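Long-range contacts in calcium homeostasis modulator protein 5 (Homo sapiens, PDB 7D60), which assembles into undecameric cone-shaped channels with a large pore, whose gating and ion conductance are probably regulated by membrane lipids: residues V53-P58 against M113-A118; V61-G66 against L105-A110; S213-Y218 against Q276-L281. All coordinates share one frame; numbering follows the deposited sequence.

Interaction 1. Residues V53-P58 against M113-A118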
loop_
_atom_site.group_PDB
_atom_site.type_symbol
_atom_site.label_atom_id
_atom_site.label_comp_id
_atom_site.label_asym_id
_atom_site.label_seq_id
_atom_site.Cartn_x
_atom_site.Cartn_y
_atom_site.Cartn_z
ATOM N N VAL A 53 23.990 -11.261 -45.280
ATOM C CA VAL A 53 23.150 -12.335 -44.758
ATOM C C VAL A 53 22.275 -11.838 -43.615
ATOM O O VAL A 53 21.098 -12.181 -43.534
ATOM C CB VAL A 53 24.046 -13.527 -44.343
ATOM C CG1 VAL A 53 23.387 -14.418 -43.322
ATOM C CG2 VAL A 53 24.391 -14.356 -45.554
ATOM N N PHE A 54 22.793 -10.961 -42.757
ATOM C CA PHE A 54 21.978 -10.361 -41.706
ATOM C C PHE A 54 20.930 -9.394 -42.241
ATOM O O PHE A 54 20.036 -9.000 -41.491
ATOM C CB PHE A 54 22.865 -9.628 -40.708
ATOM C CG PHE A 54 23.270 -10.451 -39.527
ATOM C CD1 PHE A 54 24.308 -11.359 -39.622
ATOM C CD2 PHE A 54 22.630 -10.294 -38.313
ATOM C CE1 PHE A 54 24.687 -12.100 -38.535
ATOM C CE2 PHE A 54 23.006 -11.033 -37.225
ATOM C CZ PHE A 54 24.036 -11.937 -37.335
ATOM N N LEU A 55 21.027 -8.996 -43.505
ATOM C CA LEU A 55 20.065 -8.125 -44.161
ATOM C C LEU A 55 18.934 -8.913 -44.812
ATOM O O LEU A 55 17.761 -8.584 -44.628
ATOM C CB LEU A 55 20.793 -7.279 -45.209
ATOM C CG LEU A 55 20.350 -5.870 -45.583
ATOM C CD1 LEU A 55 20.122 -5.025 -44.362
ATOM C CD2 LEU A 55 21.410 -5.251 -46.455
ATOM N N PHE A 56 19.267 -9.966 -45.555
ATOM C CA PHE A 56 18.308 -10.644 -46.413
ATOM C C PHE A 56 17.783 -11.964 -45.862
ATOM O O PHE A 56 16.734 -12.421 -46.317
ATOM C CB PHE A 56 18.927 -10.902 -47.787
ATOM C CG PHE A 56 19.078 -9.667 -48.612
ATOM C CD1 PHE A 56 17.974 -8.908 -48.944
ATOM C CD2 PHE A 56 20.320 -9.263 -49.059
ATOM C CE1 PHE A 56 18.108 -7.767 -49.704
ATOM C CE2 PHE A 56 20.457 -8.123 -49.819
ATOM C CZ PHE A 56 19.351 -7.377 -50.140
ATOM N N ALA A 57 18.471 -12.597 -44.930
ATOM C CA ALA A 57 17.954 -13.853 -44.397
ATOM C C ALA A 57 16.800 -13.682 -43.405
ATOM O O ALA A 57 15.905 -14.531 -43.410
ATOM C CB ALA A 57 19.072 -14.693 -43.774
ATOM N N PRO A 58 16.744 -12.661 -42.531
ATOM C CA PRO A 58 15.481 -12.439 -41.810
ATOM C C PRO A 58 14.355 -11.911 -42.680
ATOM O O PRO A 58 13.204 -11.929 -42.237
ATOM C CB PRO A 58 15.865 -11.428 -40.727
ATOM C CG PRO A 58 17.259 -11.659 -40.510
ATOM C CD PRO A 58 17.821 -11.912 -41.855
ATOM N N MET A 113 9.319 -4.051 -44.419
ATOM C CA MET A 113 9.488 -3.340 -43.160
ATOM C C MET A 113 10.737 -3.772 -42.405
ATOM O O MET A 113 11.201 -3.032 -41.537
ATOM C CB MET A 113 8.262 -3.533 -42.272
ATOM C CG MET A 113 7.026 -2.803 -42.764
ATOM S SD MET A 113 5.795 -2.483 -41.487
ATOM C CE MET A 113 6.010 -3.913 -40.443
ATOM N N TRP A 114 11.286 -4.949 -42.703
ATOM C CA TRP A 114 12.560 -5.333 -42.107
ATOM C C TRP A 114 13.716 -4.631 -42.799
ATOM O O TRP A 114 14.630 -4.134 -42.137
ATOM C CB TRP A 114 12.746 -6.849 -42.168
ATOM C CG TRP A 114 14.162 -7.278 -41.939
ATOM C CD1 TRP A 114 15.078 -7.629 -42.884
ATOM C CD2 TRP A 114 14.825 -7.388 -40.683
ATOM N NE1 TRP A 114 16.266 -7.944 -42.295
ATOM C CE2 TRP A 114 16.137 -7.806 -40.941
ATOM C CE3 TRP A 114 14.434 -7.175 -39.361
ATOM C CZ2 TRP A 114 17.060 -8.017 -39.931
ATOM C CZ3 TRP A 114 15.348 -7.384 -38.362
ATOM C CH2 TRP A 114 16.648 -7.802 -38.650
ATOM N N LEU A 115 13.693 -4.586 -44.130
ATOM C CA LEU A 115 14.777 -4.005 -44.906
ATOM C C LEU A 115 14.902 -2.503 -44.722
ATOM O O LEU A 115 15.970 -1.949 -44.980
ATOM C CB LEU A 115 14.572 -4.310 -46.382
ATOM C CG LEU A 115 15.228 -5.566 -46.920
ATOM C CD1 LEU A 115 14.616 -5.929 -48.247
ATOM C CD2 LEU A 115 16.709 -5.327 -47.071
ATOM N N SER A 116 13.842 -1.832 -44.290
ATOM C CA SER A 116 13.875 -0.395 -44.086
ATOM C C SER A 116 14.421 -0.016 -42.721
ATOM O O SER A 116 15.183 0.942 -42.612
ATOM C CB SER A 116 12.474 0.178 -44.258
ATOM O OG SER A 116 12.016 -0.017 -45.578
ATOM N N VAL A 117 14.037 -0.743 -41.676
ATOM C CA VAL A 117 14.573 -0.480 -40.347
ATOM C C VAL A 117 16.030 -0.918 -40.262
ATOM O O VAL A 117 16.832 -0.299 -39.556
ATOM C CB VAL A 117 13.683 -1.172 -39.295
ATOM C CG1 VAL A 117 14.163 -0.912 -37.881
ATOM C CG2 VAL A 117 12.262 -0.690 -39.435
ATOM N N ALA A 118 16.411 -1.954 -41.007
ATOM C CA ALA A 118 17.801 -2.390 -41.009
ATOM C C ALA A 118 18.696 -1.434 -41.783
ATOM O O ALA A 118 19.891 -1.342 -41.493
ATOM C CB ALA A 118 17.909 -3.797 -41.586
#
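Leu-55 and Leu-115 have their CA atoms 6.7 Å apart where two nearly antiparallel helical segments, at 159° with their axes 9.5 Å apart, pass side by side. The polar link is the indole of Trp-114: its CG is anti to the backbone N (chi1 164°), which carries the indole out toward 53-58, and NE1 gives a bent hydrogen bond (140° at the hydrogen) to Leu-55 O at 2.8 Å. The acceptor lies in the indole plane. Further round the same edge, Phe-54 O comes to 3.5 Å from Trp-114 CZ2. Over one face of the indole sits Pro-58, its CB 3.6 Å from Trp-114 CE2 in a CH-pi contact set toward the rim. An alanine in place of Trp-114 would probably leave Leu-55 O without this donor and open a gap beside Pro-58. Beyond the indole the contact is apolar. Leu-115 CD2 meets both Leu-55 CG at 4.0 Å and Phe-56 CE1 at 3.9 Å, and Leu-55 CD1 reaches Ala-118 CB. Phe-54 also packs edge-to-face with Trp-184 of a neighbouring subunit. This is an antiparallel pairing of transmembrane helices S2 and S3, with a tryptophan inserted between them and hydrogen-bonded to a helix carbonyl.

Interaction 2. Residues V61-G66 against L105-A110. With PA8 (1,2-dioctanoyl-sn-glycero-3-phosphate), chain N.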
loop_
_atom_site.group_PDB
_atom_site.type_symbol
_atom_site.label_atom_id
_atom_site.label_comp_id
_atom_site.label_asym_id
_atom_site.label_seq_id
_atom_site.Cartn_x
_atom_site.Cartn_y
_atom_site.Cartn_z
ATOM N N VAL A 61 12.789 -15.292 -44.111
ATOM C CA VAL A 61 12.037 -16.044 -43.115
ATOM C C VAL A 61 10.676 -15.400 -42.877
ATOM O O VAL A 61 9.666 -16.094 -42.717
ATOM C CB VAL A 61 12.876 -16.156 -41.827
ATOM C CG1 VAL A 61 12.066 -16.643 -40.648
ATOM C CG2 VAL A 61 14.048 -17.072 -42.061
ATOM N N LEU A 62 10.616 -14.069 -42.899
ATOM C CA LEU A 62 9.347 -13.377 -42.696
ATOM C C LEU A 62 8.428 -13.504 -43.903
ATOM O O LEU A 62 7.216 -13.314 -43.776
ATOM C CB LEU A 62 9.596 -11.905 -42.383
ATOM C CG LEU A 62 10.132 -11.555 -40.999
ATOM C CD1 LEU A 62 10.609 -10.118 -40.970
ATOM C CD2 LEU A 62 9.083 -11.785 -39.942
ATOM N N LEU A 63 8.976 -13.812 -45.075
ATOM C CA LEU A 63 8.142 -14.010 -46.253
ATOM C C LEU A 63 7.462 -15.373 -46.223
ATOM O O LEU A 63 6.295 -15.501 -46.606
ATOM C CB LEU A 63 8.987 -13.850 -47.513
ATOM C CG LEU A 63 8.435 -14.361 -48.837
ATOM C CD1 LEU A 63 7.375 -13.423 -49.355
ATOM C CD2 LEU A 63 9.543 -14.508 -49.843
ATOM N N ILE A 64 8.175 -16.397 -45.758
ATOM C CA ILE A 64 7.620 -17.743 -45.683
ATOM C C ILE A 64 6.589 -17.832 -44.566
ATOM O O ILE A 64 5.551 -18.487 -44.708
ATOM C CB ILE A 64 8.773 -18.751 -45.520
ATOM C CG1 ILE A 64 9.391 -19.041 -46.882
ATOM C CG2 ILE A 64 8.341 -20.046 -44.859
ATOM C CD1 ILE A 64 10.662 -19.796 -46.800
ATOM N N LEU A 65 6.823 -17.113 -43.469
ATOM C CA LEU A 65 5.859 -17.028 -42.380
ATOM C C LEU A 65 4.574 -16.315 -42.784
ATOM O O LEU A 65 3.543 -16.508 -42.136
ATOM C CB LEU A 65 6.501 -16.317 -41.191
ATOM C CG LEU A 65 5.859 -16.441 -39.815
ATOM C CD1 LEU A 65 5.987 -17.855 -39.303
ATOM C CD2 LEU A 65 6.493 -15.461 -38.853
ATOM N N GLY A 66 4.603 -15.504 -43.840
ATOM C CA GLY A 66 3.383 -14.886 -44.320
ATOM C C GLY A 66 2.527 -15.819 -45.146
ATOM O O GLY A 66 1.324 -15.597 -45.285
ATOM N N LEU A 105 1.448 -10.298 -52.554
ATOM C CA LEU A 105 1.632 -8.899 -52.191
ATOM C C LEU A 105 1.339 -8.640 -50.723
ATOM O O LEU A 105 1.913 -7.720 -50.139
ATOM C CB LEU A 105 0.753 -8.006 -53.063
ATOM C CG LEU A 105 1.220 -7.802 -54.504
ATOM C CD1 LEU A 105 0.328 -6.810 -55.212
ATOM C CD2 LEU A 105 2.661 -7.353 -54.554
ATOM N N SER A 106 0.462 -9.428 -50.108
ATOM C CA SER A 106 0.160 -9.216 -48.699
ATOM C C SER A 106 1.258 -9.746 -47.791
ATOM O O SER A 106 1.445 -9.227 -46.686
ATOM C CB SER A 106 -1.166 -9.874 -48.337
ATOM O OG SER A 106 -1.256 -10.072 -46.940
ATOM N N SER A 107 1.982 -10.770 -48.224
ATOM C CA SER A 107 3.064 -11.336 -47.435
ATOM C C SER A 107 4.399 -10.659 -47.702
ATOM O O SER A 107 5.405 -11.054 -47.109
ATOM C CB SER A 107 3.181 -12.837 -47.702
ATOM O OG SER A 107 3.609 -13.081 -49.025
ATOM N N LEU A 108 4.429 -9.654 -48.575
ATOM C CA LEU A 108 5.626 -8.877 -48.863
ATOM C C LEU A 108 5.679 -7.579 -48.074
ATOM O O LEU A 108 6.392 -6.656 -48.460
ATOM C CB LEU A 108 5.712 -8.569 -50.356
ATOM C CG LEU A 108 6.529 -9.502 -51.237
ATOM C CD1 LEU A 108 6.557 -8.969 -52.646
ATOM C CD2 LEU A 108 7.927 -9.645 -50.697
ATOM N N VAL A 109 4.932 -7.478 -46.984
ATOM C CA VAL A 109 4.886 -6.257 -46.192
ATOM C C VAL A 109 5.891 -6.299 -45.052
ATOM O O VAL A 109 6.653 -5.355 -44.853
ATOM C CB VAL A 109 3.449 -6.005 -45.681
ATOM C CG1 VAL A 109 3.410 -4.832 -44.731
ATOM C CG2 VAL A 109 2.526 -5.743 -46.846
ATOM N N ALA A 110 5.923 -7.390 -44.306
ATOM C CA ALA A 110 6.919 -7.582 -43.254
ATOM C C ALA A 110 8.357 -7.792 -43.751
ATOM O O ALA A 110 9.280 -7.431 -43.013
ATOM C CB ALA A 110 6.500 -8.738 -42.342
HETATM O O1 PA8 N . -9.549 -7.372 -49.875
HETATM O O2 PA8 N . -9.001 -7.200 -52.265
HETATM P P1 PA8 N . -9.031 -6.453 -50.955
HETATM O O3 PA8 N . -9.948 -5.260 -51.082
HETATM O O4 PA8 N . -7.514 -5.940 -50.559
HETATM C C1 PA8 N . -6.884 -4.985 -51.364
HETATM C C2 PA8 N . -5.763 -5.677 -52.136
HETATM C C3 PA8 N . -6.204 -5.892 -53.583
HETATM O O5 PA8 N . -5.228 -5.403 -54.455
HETATM C C4 PA8 N . -4.463 -6.399 -55.066
HETATM O O6 PA8 N . -3.906 -7.200 -54.404
HETATM C C5 PA8 N . -4.320 -6.469 -56.580
HETATM C C6 PA8 N . -3.159 -7.377 -56.981
HETATM C C7 PA8 N . -3.357 -8.021 -58.350
HETATM O O7 PA8 N . -4.601 -4.895 -52.110
HETATM C C12 PA8 N . -3.467 -5.499 -51.545
HETATM O O8 PA8 N . -3.548 -6.546 -50.991
HETATM C C13 PA8 N . -2.112 -4.796 -51.644
HETATM C C14 PA8 N . -1.223 -5.040 -50.426
HETATM C C15 PA8 N . -0.096 -4.017 -50.304
HETATM C C16 PA8 N . 1.111 -4.341 -51.180
HETATM C C17 PA8 N . 2.431 -4.068 -50.457
HETATM C C18 PA8 N . 3.650 -4.276 -51.351
HETATM C C19 PA8 N . 4.914 -3.644 -50.777
#
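Ser-107 OG, which lies 3.8 Å from Leu-63 CD1, is held to the preceding turn by a hydrogen bond with Ile-103 O and a weak one with Thr-104 O. A chi1 of 67° puts OG between the backbone N and the carbonyl carbon, within reach of Ile-103 O. Ser-107 CB, meanwhile, faces Gly-66 CA at 4.0 Å. Because Gly-66 has no side chain, the two backbones come close here, with the CA atoms of Gly-66 and Ser-107 only 4.7 Å apart; a CB on Gly-66 would probably run into that of Ser-107. On one flank of this pair, Leu-63 CD1 also meets Leu-108 CD2 at 4.0 Å, methyl to methyl. A turn before Gly-66, Leu-62 turns CD1 to Ala-110 O at 3.6 Å and packs CB against CB of Ala-110. The side of 105-110 turned from these contacts meets lipid: a bound phosphatidic acid (PA8) lays acyl carbon C16 3.6 Å from Leu-105 O and C17 4.0 Å from Val-109 CG2. Another PA8 touches Gly-66. The contact thus joins helix 47-68 to the break between helices 95-106 and 109-120, with Val-109 touching helix 15-38 and Ile-64 packing on Ser-191 of a neighbouring subunit.

Interaction 3. Residues S213-Y218 against Q276-L281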
loop_
_atom_site.group_PDB
_atom_site.type_symbol
_atom_site.label_atom_id
_atom_site.label_comp_id
_atom_site.label_asym_id
_atom_site.label_seq_id
_atom_site.Cartn_x
_atom_site.Cartn_y
_atom_site.Cartn_z
ATOM N N SER A 213 -19.986 -2.897 -49.364
ATOM C CA SER A 213 -20.070 -2.870 -47.914
ATOM C C SER A 213 -21.017 -3.932 -47.378
ATOM O O SER A 213 -20.833 -4.407 -46.255
ATOM C CB SER A 213 -20.513 -1.487 -47.451
ATOM O OG SER A 213 -20.438 -1.378 -46.048
ATOM N N PHE A 214 -22.032 -4.305 -48.154
ATOM C CA PHE A 214 -22.896 -5.413 -47.776
ATOM C C PHE A 214 -22.220 -6.753 -48.008
ATOM O O PHE A 214 -22.417 -7.683 -47.225
ATOM C CB PHE A 214 -24.209 -5.352 -48.554
ATOM C CG PHE A 214 -25.111 -6.511 -48.290
ATOM C CD1 PHE A 214 -25.743 -6.644 -47.069
ATOM C CD2 PHE A 214 -25.309 -7.484 -49.247
ATOM C CE1 PHE A 214 -26.562 -7.717 -46.815
ATOM C CE2 PHE A 214 -26.120 -8.557 -48.991
ATOM C CZ PHE A 214 -26.750 -8.672 -47.776
ATOM N N TRP A 215 -21.436 -6.856 -49.082
ATOM C CA TRP A 215 -20.706 -8.074 -49.411
ATOM C C TRP A 215 -19.691 -8.424 -48.329
ATOM O O TRP A 215 -19.503 -9.599 -48.005
ATOM C CB TRP A 215 -20.038 -7.874 -50.772
ATOM C CG TRP A 215 -19.403 -9.048 -51.444
ATOM C CD1 TRP A 215 -19.266 -10.312 -50.965
ATOM C CD2 TRP A 215 -18.804 -9.050 -52.742
ATOM N NE1 TRP A 215 -18.616 -11.098 -51.875
ATOM C CE2 TRP A 215 -18.325 -10.345 -52.979
ATOM C CE3 TRP A 215 -18.628 -8.077 -53.726
ATOM C CZ2 TRP A 215 -17.683 -10.695 -54.158
ATOM C CZ3 TRP A 215 -17.991 -8.426 -54.893
ATOM C CH2 TRP A 215 -17.526 -9.721 -55.100
ATOM N N LYS A 216 -19.051 -7.423 -47.735
ATOM C CA LYS A 216 -18.106 -7.692 -46.660
ATOM C C LYS A 216 -18.800 -8.057 -45.359
ATOM O O LYS A 216 -18.226 -8.778 -44.542
ATOM C CB LYS A 216 -17.203 -6.486 -46.432
ATOM C CG LYS A 216 -16.127 -6.318 -47.470
ATOM C CD LYS A 216 -15.443 -4.977 -47.315
ATOM C CE LYS A 216 -14.423 -4.744 -48.413
ATOM N NZ LYS A 216 -13.837 -6.017 -48.908
ATOM N N THR A 217 -20.013 -7.558 -45.137
ATOM C CA THR A 217 -20.758 -7.926 -43.940
ATOM C C THR A 217 -21.284 -9.350 -44.035
ATOM O O THR A 217 -21.325 -10.068 -43.032
ATOM C CB THR A 217 -21.907 -6.945 -43.720
ATOM O OG1 THR A 217 -21.426 -5.611 -43.898
ATOM C CG2 THR A 217 -22.477 -7.076 -42.327
ATOM N N TYR A 218 -21.686 -9.777 -45.232
ATOM C CA TYR A 218 -22.209 -11.126 -45.399
ATOM C C TYR A 218 -21.107 -12.165 -45.278
ATOM O O TYR A 218 -21.299 -13.205 -44.645
ATOM C CB TYR A 218 -22.916 -11.264 -46.742
ATOM C CG TYR A 218 -23.259 -12.692 -47.064
ATOM C CD1 TYR A 218 -24.208 -13.375 -46.327
ATOM C CD2 TYR A 218 -22.612 -13.370 -48.081
ATOM C CE1 TYR A 218 -24.515 -14.684 -46.602
ATOM C CE2 TYR A 218 -22.915 -14.679 -48.364
ATOM C CZ TYR A 218 -23.867 -15.329 -47.622
ATOM O OH TYR A 218 -24.175 -16.634 -47.898
ATOM N N GLN A 276 -26.745 -11.747 -58.939
ATOM C CA GLN A 276 -25.824 -11.292 -57.904
ATOM C C GLN A 276 -25.827 -12.286 -56.749
ATOM O O GLN A 276 -26.762 -12.334 -55.947
ATOM C CB GLN A 276 -26.177 -9.879 -57.452
ATOM C CG GLN A 276 -27.657 -9.571 -57.332
ATOM C CD GLN A 276 -27.925 -8.090 -57.246
ATOM O OE1 GLN A 276 -27.111 -7.278 -57.678
ATOM N NE2 GLN A 276 -29.064 -7.728 -56.673
ATOM N N HIS A 277 -24.772 -13.085 -56.668
ATOM C CA HIS A 277 -24.537 -13.985 -55.552
ATOM C C HIS A 277 -23.316 -13.507 -54.786
ATOM O O HIS A 277 -22.333 -13.073 -55.388
ATOM C CB HIS A 277 -24.331 -15.417 -56.037
ATOM C CG HIS A 277 -25.462 -15.943 -56.859
ATOM N ND1 HIS A 277 -25.311 -16.329 -58.171
ATOM C CD2 HIS A 277 -26.764 -16.150 -56.553
ATOM C CE1 HIS A 277 -26.470 -16.750 -58.639
ATOM N NE2 HIS A 277 -27.368 -16.649 -57.678
ATOM N N TYR A 278 -23.377 -13.584 -53.465
ATOM C CA TYR A 278 -22.344 -13.013 -52.618
ATOM C C TYR A 278 -21.356 -14.040 -52.090
ATOM O O TYR A 278 -20.416 -13.664 -51.388
ATOM C CB TYR A 278 -22.988 -12.255 -51.460
ATOM C CG TYR A 278 -23.818 -11.090 -51.924
ATOM C CD1 TYR A 278 -23.217 -9.924 -52.372
ATOM C CD2 TYR A 278 -25.198 -11.162 -51.941
ATOM C CE1 TYR A 278 -23.969 -8.863 -52.810
ATOM C CE2 TYR A 278 -25.955 -10.109 -52.378
ATOM C CZ TYR A 278 -25.336 -8.963 -52.811
ATOM O OH TYR A 278 -26.094 -7.909 -53.246
ATOM N N SER A 279 -21.541 -15.317 -52.406
ATOM C CA SER A 279 -20.548 -16.345 -52.132
ATOM C C SER A 279 -20.773 -17.475 -53.118
ATOM O O SER A 279 -21.703 -17.444 -53.923
ATOM C CB SER A 279 -20.623 -16.856 -50.693
ATOM O OG SER A 279 -21.888 -17.410 -50.410
ATOM N N THR A 280 -19.902 -18.476 -53.053
ATOM C CA THR A 280 -20.100 -19.667 -53.863
ATOM C C THR A 280 -21.041 -20.660 -53.201
ATOM O O THR A 280 -21.551 -21.556 -53.878
ATOM C CB THR A 280 -18.759 -20.332 -54.169
ATOM O OG1 THR A 280 -18.976 -21.506 -54.954
ATOM C CG2 THR A 280 -18.049 -20.700 -52.900
ATOM N N LEU A 281 -21.289 -20.515 -51.902
ATOM C CA LEU A 281 -22.335 -21.281 -51.245
ATOM C C LEU A 281 -23.711 -20.694 -51.514
ATOM O O LEU A 281 -24.695 -21.431 -51.553
ATOM C CB LEU A 281 -22.069 -21.337 -49.745
ATOM C CG LEU A 281 -22.866 -22.334 -48.919
ATOM C CD1 LEU A 281 -22.738 -23.704 -49.515
ATOM C CD2 LEU A 281 -22.353 -22.332 -47.509
#
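Tyr-278 carries this contact, pressed against Phe-214, Trp-215 and Tyr-218 of helix 209-246, and the chain reaches it in an extended run from Gln-276. Gln-276 makes no contact with 213-218; its NE2 is hydrogen-bonded to Pro-257 O of a neighbouring subunit. After His-277 comes Tyr-278, whose side chain leaves the backbone toward helix 209-246, with CG beside the backbone N (chi1 -63°), and whose ring reaches Phe-214 and Trp-215. The edge of Phe-214 meets the face of the Tyr-278 ring, a T-shaped pair with planes at 83° and centroids 5.2 Å apart; the closest atoms are Phe-214 CE2 and Tyr-278 CE2 at 3.7 Å. Tyr-278 in turn offers its own edge to Trp-215: its CD1 sits over the face of the five-membered ring, 4.0 Å from Trp-215 CG, with the planes at 64°. Its ring is therefore face to one partner and edge to the next. Trp-215 NE1 comes to 3.2 Å from Tyr-278 O, and Tyr-218 CD2 packs on Tyr-278 CB at 3.6 Å. Next is Ser-279, with OG at the edge of the Tyr-218 ring, 3.6 Å from Tyr-218 CE2. Ser-279 is the N-cap of helix 280-287, its OG capping His-282 N by a hydrogen bond, while Tyr-218 OH bonds to Asn-241 ND2 of a neighbouring subunit. Phe-214, Trp-215 and Tyr-278 thus make an aromatic cluster of T-shaped pairs, where the lead-in to the capped C-terminal helix docks on helix 209-246 beside a subunit interface in the probably cytoplasmic part of the channel.

In the fold
From the N terminus, helix 47-68 supplies the first side of two contacts: 53-58 for interaction 1, then 61-66 for interaction 2. The chain runs through 71-99 and returns, closing interaction 2 at 105-110 and interaction 1 at 113-118, so interaction 2 nests inside interaction 1. The two touch where Trp-114 CB packs on Leu-62 CD1, and together they hold S2 antiparallel against S3. Interaction 3 follows in series: it opens at 213-218, and its loop closes near the C terminus when 276-281 comes back, tying helix 209-246 to the start of helix 280-287. Its centre lies about 28 Å from that of interaction 2 and about 39 Å from that of interaction 1.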